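Local coordinates for fiber protein 2 (Fowl adenovirus 1, PDB 2VTW) that probably forms trimeric spikes at the capsid vertices and, through its C-terminal head, attaches the virion to a receptor on the host cell, at residues Ala69-Val74 / Ile121-Ser126; Ile147-Gln152 / Ile167-Gln172. All coordinates share one frame; numbering follows the deposited sequence.

Contact 1 (Ala69-Val74 / Ile121-Ser126)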
loop_
_atom_site.group_PDB
_atom_site.type_symbol
_atom_site.label_atom_id
_atom_site.label_comp_id
_atom_site.label_asym_id
_atom_site.label_seq_id
_atom_site.Cartn_x
_atom_site.Cartn_y
_atom_site.Cartn_z
ATOM N N ALA A 69 -6.854 17.634 -21.013
ATOM C CA ALA A 69 -7.108 16.344 -20.373
ATOM C C ALA A 69 -6.006 16.116 -19.331
ATOM O O ALA A 69 -4.833 16.320 -19.632
ATOM C CB ALA A 69 -7.127 15.221 -21.410
ATOM N N ARG A 70 -6.395 15.746 -18.107
ATOM C CA ARG A 70 -5.432 15.454 -17.037
ATOM C C ARG A 70 -5.290 13.948 -16.698
ATOM O O ARG A 70 -4.286 13.545 -16.088
ATOM C CB ARG A 70 -5.796 16.261 -15.788
ATOM C CG ARG A 70 -5.575 17.762 -15.973
ATOM C CD ARG A 70 -5.851 18.578 -14.734
ATOM N NE ARG A 70 -7.255 18.588 -14.310
ATOM C CZ ARG A 70 -7.762 17.967 -13.234
ATOM N NH1 ARG A 70 -7.009 17.226 -12.412
ATOM N NH2 ARG A 70 -9.059 18.082 -12.965
ATOM N N TYR A 71 -6.270 13.126 -17.091
ATOM C CA TYR A 71 -6.269 11.688 -16.733
ATOM C C TYR A 71 -5.838 10.826 -17.892
ATOM O O TYR A 71 -6.044 11.177 -19.038
ATOM C CB TYR A 71 -7.641 11.209 -16.281
ATOM C CG TYR A 71 -8.193 11.808 -15.014
ATOM C CD1 TYR A 71 -7.608 12.921 -14.383
ATOM C CD2 TYR A 71 -9.340 11.294 -14.463
ATOM C CE1 TYR A 71 -8.158 13.453 -13.228
ATOM C CE2 TYR A 71 -9.900 11.839 -13.338
ATOM C CZ TYR A 71 -9.301 12.896 -12.716
ATOM O OH TYR A 71 -9.886 13.398 -11.585
ATOM N N PHE A 72 -5.219 9.694 -17.586
ATOM C CA PHE A 72 -4.995 8.664 -18.585
ATOM C C PHE A 72 -4.957 7.277 -17.965
ATOM O O PHE A 72 -4.580 7.119 -16.787
ATOM C CB PHE A 72 -3.749 8.948 -19.426
ATOM C CG PHE A 72 -2.439 8.768 -18.715
ATOM C CD1 PHE A 72 -1.835 7.528 -18.651
ATOM C CD2 PHE A 72 -1.771 9.866 -18.175
ATOM C CE1 PHE A 72 -0.626 7.357 -18.028
ATOM C CE2 PHE A 72 -0.548 9.712 -17.549
ATOM C CZ PHE A 72 0.033 8.461 -17.482
ATOM N N THR A 73 -5.337 6.274 -18.759
ATOM C CA THR A 73 -5.512 4.908 -18.254
ATOM C C THR A 73 -4.536 3.959 -18.908
ATOM O O THR A 73 -4.286 4.026 -20.125
ATOM C CB THR A 73 -6.955 4.421 -18.470
ATOM O OG1 THR A 73 -7.852 5.317 -17.812
ATOM C CG2 THR A 73 -7.172 2.979 -17.966
ATOM N N VAL A 74 -3.975 3.089 -18.084
ATOM C CA VAL A 74 -3.179 1.959 -18.508
ATOM C C VAL A 74 -3.888 0.670 -18.006
ATOM O O VAL A 74 -4.298 0.577 -16.840
ATOM C CB VAL A 74 -1.743 2.042 -17.941
ATOM C CG1 VAL A 74 -0.927 0.758 -18.263
ATOM C CG2 VAL A 74 -1.047 3.262 -18.510
ATOM N N ILE A 121 -15.137 3.308 -27.601
ATOM C CA ILE A 121 -14.736 4.439 -26.763
ATOM C C ILE A 121 -13.488 3.880 -26.080
ATOM O O ILE A 121 -13.590 2.969 -25.263
ATOM C CB ILE A 121 -15.838 4.803 -25.734
ATOM C CG1 ILE A 121 -17.201 4.980 -26.431
ATOM C CG2 ILE A 121 -15.489 6.073 -24.934
ATOM C CD1 ILE A 121 -18.395 5.054 -25.464
ATOM N N PRO A 122 -12.288 4.338 -26.479
ATOM C CA PRO A 122 -11.099 3.655 -25.978
ATOM C C PRO A 122 -10.651 4.054 -24.554
ATOM O O PRO A 122 -9.795 3.380 -23.999
ATOM C CB PRO A 122 -10.025 4.040 -27.000
ATOM C CG PRO A 122 -10.432 5.373 -27.456
ATOM C CD PRO A 122 -11.935 5.446 -27.382
ATOM N N TYR A 123 -11.207 5.133 -23.996
ATOM C CA TYR A 123 -10.901 5.532 -22.615
ATOM C C TYR A 123 -11.906 4.992 -21.579
ATOM O O TYR A 123 -13.125 5.234 -21.657
ATOM C CB TYR A 123 -10.815 7.053 -22.476
ATOM C CG TYR A 123 -10.637 7.544 -21.056
ATOM C CD1 TYR A 123 -9.410 7.435 -20.409
ATOM C CD2 TYR A 123 -11.693 8.137 -20.370
ATOM C CE1 TYR A 123 -9.231 7.918 -19.095
ATOM C CE2 TYR A 123 -11.534 8.614 -19.051
ATOM C CZ TYR A 123 -10.298 8.492 -18.429
ATOM O OH TYR A 123 -10.154 8.959 -17.151
ATOM N N TYR A 124 -11.361 4.275 -20.598
ATOM C CA TYR A 124 -12.115 3.882 -19.420
ATOM C C TYR A 124 -11.502 4.557 -18.168
ATOM O O TYR A 124 -10.299 4.442 -17.935
ATOM C CB TYR A 124 -12.068 2.364 -19.281
ATOM C CG TYR A 124 -12.854 1.846 -18.092
ATOM C CD1 TYR A 124 -14.231 1.674 -18.170
ATOM C CD2 TYR A 124 -12.222 1.524 -16.895
ATOM C CE1 TYR A 124 -14.956 1.210 -17.099
ATOM C CE2 TYR A 124 -12.955 1.052 -15.811
ATOM C CZ TYR A 124 -14.314 0.906 -15.927
ATOM O OH TYR A 124 -15.060 0.439 -14.886
ATOM N N ALA A 125 -12.343 5.244 -17.387
ATOM C CA ALA A 125 -11.956 5.873 -16.105
ATOM C C ALA A 125 -12.057 4.871 -14.954
ATOM O O ALA A 125 -13.159 4.533 -14.524
ATOM C CB ALA A 125 -12.855 7.072 -15.805
ATOM N N SER A 126 -10.906 4.390 -14.489
ATOM C CA SER A 126 -10.792 3.650 -13.220
ATOM C C SER A 126 -11.324 4.525 -12.088
ATOM O O SER A 126 -10.842 5.636 -11.889
ATOM C CB SER A 126 -9.338 3.287 -12.995
ATOM O OG SER A 126 -9.162 2.389 -11.927
#
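Thr73, on the strand formed by 71-76, meets the loop backbone at Tyr124 in a partly buried strand-to-loop contact, made where the segment leading into strand 129-140 folds back over one face of the sheet. The Thr73 hydroxyl carries it. OG1 donates a short hydrogen bond of 2.6 Å to Tyr124 O, coming in 25° out of the carbonyl plane. OG1 lies beside the backbone N of Thr73 (chi1 -58°), while CG2, anti to that N, rests 3.5 Å from the same Tyr124 O. The carbonyl is thus touched by both branches of one side chain. Thr73 OG1 is also hydrogen-bonded to Thr170 OG1 of the adjacent strand, which in turn receives Ser126 N, so a chain of hydroxyls ties the loop to two strands.

Tyr123 supplies the second half of the contact. Its CG is anti to the backbone N (chi1 174°), and the ring reaches over the strand, crossing the Thr73 side chain at about a right angle with CE1 3.2 Å from Thr73 OG1. Farther out, Tyr123 OH lies in the plane of the Tyr71 ring at its edge, 3.7 Å from Tyr71 CD2 and 3.5 Å from Tyr71 CB. Within the loop itself, Ala125 N sits above one face of the Tyr123 ring, offset toward the rim. Tyr124 turns elsewhere: its OH bonds to Gln152 NE2 and its ring meets those of Trp75 and Phe115.

Tyr71 and Thr73 take the loop on their side of the strand, whereas the intervening Phe72 points away and stacks on Phe171. The alternation is that of any beta strand; here it lets one strand of the fibre-head beta-sandwich hold a loop on one face and pack Phe72 among aromatic rings on the other.

Contact 2 (Ile147-Gln152 / Ile167-Gln172); sequences IDVRMQ and IAFTFQ
Three waters bridge the Gln172 amide to Asp148 and Arg150 on one face of an antiparallel strand pair. Its NE2 donates to two of them: water 1, which passes the bond on to Asp148 OD2, and water 3, which also accepts from Arg150 NH2. Its OE1 lies 2.8 Å from water 2, itself the acceptor of Arg150 NE. With both ends of the amide engaged, the rotation of the group is well defined. Gln172 CG lies beside its own backbone N (chi1 -47°) and packs 3.5 Å from Asp148 O. Arg150 NH1 goes to Gly129 O and Asp148 OD1 to Ser133 OG, so both charged groups are also anchored to strand 129-140.

Below this network the strands run antiparallel, with six backbone hydrogen bonds linking Asp148 to Gln172, Arg150 to Thr170 and Gln152 to Ala168. The bond from Gln172 N to Asp148 O is short at 2.7 Å and lies nearly along the C=O axis.

The other face is apolar. Val149 CG1 sits over the centre of the Phe171 ring, 4.2 Å from its centroid, in a CH-pi contact, and Val149 CG2 is 3.6 Å from Phe171 CD1. Ile147 CG2 lies at the edge of that ring, 4.0 Å from Phe171 CD1. At the non-hydrogen-bonded pair Met151-Phe169, Met151 CG packs 3.7 Å from Phe169 CD1, and the sulfur makes an oblique Met-aromatic contact with the ring.

The two strands form a hairpin inside a larger sheet: strand 129-140 adjoins 147-157, and strand 71-76 adjoins 163-173. Strands 43-53 and 185-197 pack against the aromatic face, while Arg150 packs on Tyr134 of a neighbouring subunit.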
loop_
_atom_site.group_PDB
_atom_site.type_symbol
_atom_site.label_atom_id
_atom_site.label_comp_id
_atom_site.label_asym_id
_atom_site.label_seq_id
_atom_site.Cartn_x
_atom_site.Cartn_y
_atom_site.Cartn_z
ATOM N N ILE A 147 0.519 13.132 -9.228
ATOM C CA ILE A 147 -0.392 12.252 -9.964
ATOM C C ILE A 147 -0.921 11.225 -8.958
ATOM O O ILE A 147 -0.157 10.505 -8.345
ATOM C CB ILE A 147 0.347 11.499 -11.131
ATOM C CG1 ILE A 147 0.869 12.476 -12.189
ATOM C CG2 ILE A 147 -0.567 10.485 -11.774
ATOM C CD1 ILE A 147 1.779 11.821 -13.261
ATOM N N ASP A 148 -2.230 11.198 -8.766
ATOM C CA ASP A 148 -2.862 10.131 -8.014
ATOM C C ASP A 148 -3.216 9.038 -9.005
ATOM O O ASP A 148 -3.568 9.339 -10.159
ATOM C CB ASP A 148 -4.134 10.626 -7.369
ATOM C CG ASP A 148 -3.875 11.643 -6.267
ATOM O OD1 ASP A 148 -2.817 11.550 -5.608
ATOM O OD2 ASP A 148 -4.761 12.492 -6.065
ATOM N N VAL A 149 -3.113 7.782 -8.569
ATOM C CA VAL A 149 -3.525 6.648 -9.385
ATOM C C VAL A 149 -4.673 5.875 -8.720
ATOM O O VAL A 149 -4.523 5.377 -7.589
ATOM C CB VAL A 149 -2.335 5.701 -9.636
ATOM C CG1 VAL A 149 -2.707 4.662 -10.698
ATOM C CG2 VAL A 149 -1.077 6.500 -10.064
ATOM N N ARG A 150 -5.814 5.808 -9.407
ATOM C CA ARG A 150 -6.921 4.917 -9.035
ATOM C C ARG A 150 -6.712 3.529 -9.637
ATOM O O ARG A 150 -6.423 3.399 -10.815
ATOM C CB ARG A 150 -8.247 5.490 -9.496
ATOM C CG ARG A 150 -9.486 4.700 -9.015
ATOM C CD ARG A 150 -9.762 4.941 -7.576
ATOM N NE ARG A 150 -10.148 6.320 -7.318
ATOM C CZ ARG A 150 -10.482 6.807 -6.129
ATOM N NH1 ARG A 150 -10.454 6.046 -5.055
ATOM N NH2 ARG A 150 -10.853 8.080 -6.022
ATOM N N MET A 151 -6.851 2.484 -8.820
ATOM C CA MET A 151 -6.612 1.124 -9.277
ATOM C C MET A 151 -7.873 0.257 -9.057
ATOM O O MET A 151 -8.402 0.177 -7.937
ATOM C CB MET A 151 -5.394 0.552 -8.587
ATOM C CG MET A 151 -4.136 1.437 -8.711
ATOM S SD MET A 151 -2.939 1.043 -7.439
ATOM C CE MET A 151 -2.031 2.570 -7.351
ATOM N N GLN A 152 -8.355 -0.358 -10.148
ATOM C CA GLN A 152 -9.646 -1.014 -10.165
ATOM C C GLN A 152 -9.603 -2.263 -11.049
ATOM O O GLN A 152 -9.441 -2.173 -12.277
ATOM C CB GLN A 152 -10.718 -0.053 -10.659
ATOM C CG GLN A 152 -12.161 -0.609 -10.660
ATOM C CD GLN A 152 -13.058 0.220 -11.554
ATOM O OE1 GLN A 152 -13.446 1.336 -11.208
ATOM N NE2 GLN A 152 -13.367 -0.308 -12.734
ATOM N N ILE A 167 -6.786 -5.232 -14.674
ATOM C CA ILE A 167 -6.592 -4.086 -13.769
ATOM C C ILE A 167 -6.461 -2.760 -14.544
ATOM O O ILE A 167 -5.542 -2.600 -15.315
ATOM C CB ILE A 167 -5.322 -4.259 -12.842
ATOM C CG1 ILE A 167 -5.214 -5.688 -12.300
ATOM C CG2 ILE A 167 -5.361 -3.177 -11.697
ATOM C CD1 ILE A 167 -3.861 -6.083 -11.746
ATOM N N ALA A 168 -7.378 -1.826 -14.317
ATOM C CA ALA A 168 -7.288 -0.475 -14.856
ATOM C C ALA A 168 -6.551 0.432 -13.852
ATOM O O ALA A 168 -6.900 0.457 -12.661
ATOM C CB ALA A 168 -8.668 0.087 -15.155
ATOM N N PHE A 169 -5.520 1.123 -14.340
ATOM C CA PHE A 169 -4.782 2.145 -13.588
ATOM C C PHE A 169 -5.071 3.469 -14.249
ATOM O O PHE A 169 -4.678 3.663 -15.392
ATOM C CB PHE A 169 -3.281 1.922 -13.669
ATOM C CG PHE A 169 -2.775 0.733 -12.909
ATOM C CD1 PHE A 169 -2.061 0.893 -11.745
ATOM C CD2 PHE A 169 -2.953 -0.547 -13.401
ATOM C CE1 PHE A 169 -1.566 -0.189 -11.056
ATOM C CE2 PHE A 169 -2.458 -1.660 -12.701
ATOM C CZ PHE A 169 -1.777 -1.490 -11.535
ATOM N N THR A 170 -5.772 4.374 -13.574
ATOM C CA THR A 170 -5.996 5.709 -14.129
ATOM C C THR A 170 -5.143 6.726 -13.378
ATOM O O THR A 170 -5.289 6.910 -12.156
ATOM C CB THR A 170 -7.473 6.115 -14.204
ATOM O OG1 THR A 170 -8.210 5.177 -15.013
ATOM C CG2 THR A 170 -7.625 7.501 -14.824
ATOM N N PHE A 171 -4.247 7.357 -14.132
ATOM C CA PHE A 171 -3.302 8.350 -13.628
ATOM C C PHE A 171 -3.956 9.704 -13.700
ATOM O O PHE A 171 -4.336 10.147 -14.774
ATOM C CB PHE A 171 -2.023 8.311 -14.452
ATOM C CG PHE A 171 -1.281 7.007 -14.331
ATOM C CD1 PHE A 171 -0.145 6.915 -13.557
ATOM C CD2 PHE A 171 -1.726 5.863 -14.987
ATOM C CE1 PHE A 171 0.540 5.712 -13.417
ATOM C CE2 PHE A 171 -1.047 4.644 -14.858
ATOM C CZ PHE A 171 0.082 4.564 -14.089
ATOM N N GLN A 172 -4.095 10.355 -12.552
ATOM C CA GLN A 172 -4.829 11.592 -12.449
ATOM C C GLN A 172 -3.861 12.739 -12.121
ATOM O O GLN A 172 -3.490 12.942 -10.947
ATOM C CB GLN A 172 -5.913 11.447 -11.394
ATOM C CG GLN A 172 -6.709 10.127 -11.554
ATOM C CD GLN A 172 -7.878 9.996 -10.616
ATOM O OE1 GLN A 172 -8.817 9.237 -10.887
ATOM N NE2 GLN A 172 -7.857 10.745 -9.511
HETATM O O HOH W 1 -6.651 13.356 -8.398
HETATM O O HOH W 2 -10.973 7.932 -9.749
HETATM O O HOH W 3 -10.295 10.340 -7.824
#

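Overall arrangement
Contact 1 closes before contact 2 opens along the chain, yet their centres lie only about 9 Å apart and both belong to the C-terminal head domain. They share one sheet, in which strand 71-76 pairs antiparallel with strand 163-173, itself the second arm of the hairpin of contact 2. The backbone joins them where Phe72 O lies 2.7 Å from Phe171 N, probably a hydrogen bond. Tyr71 also packs on Gln172, and Ser126 on Gln152. Contact 1 thus lays a loop across the sheet that contact 2 helps to build, and residues from both reach into the core of each trimer subunit's head.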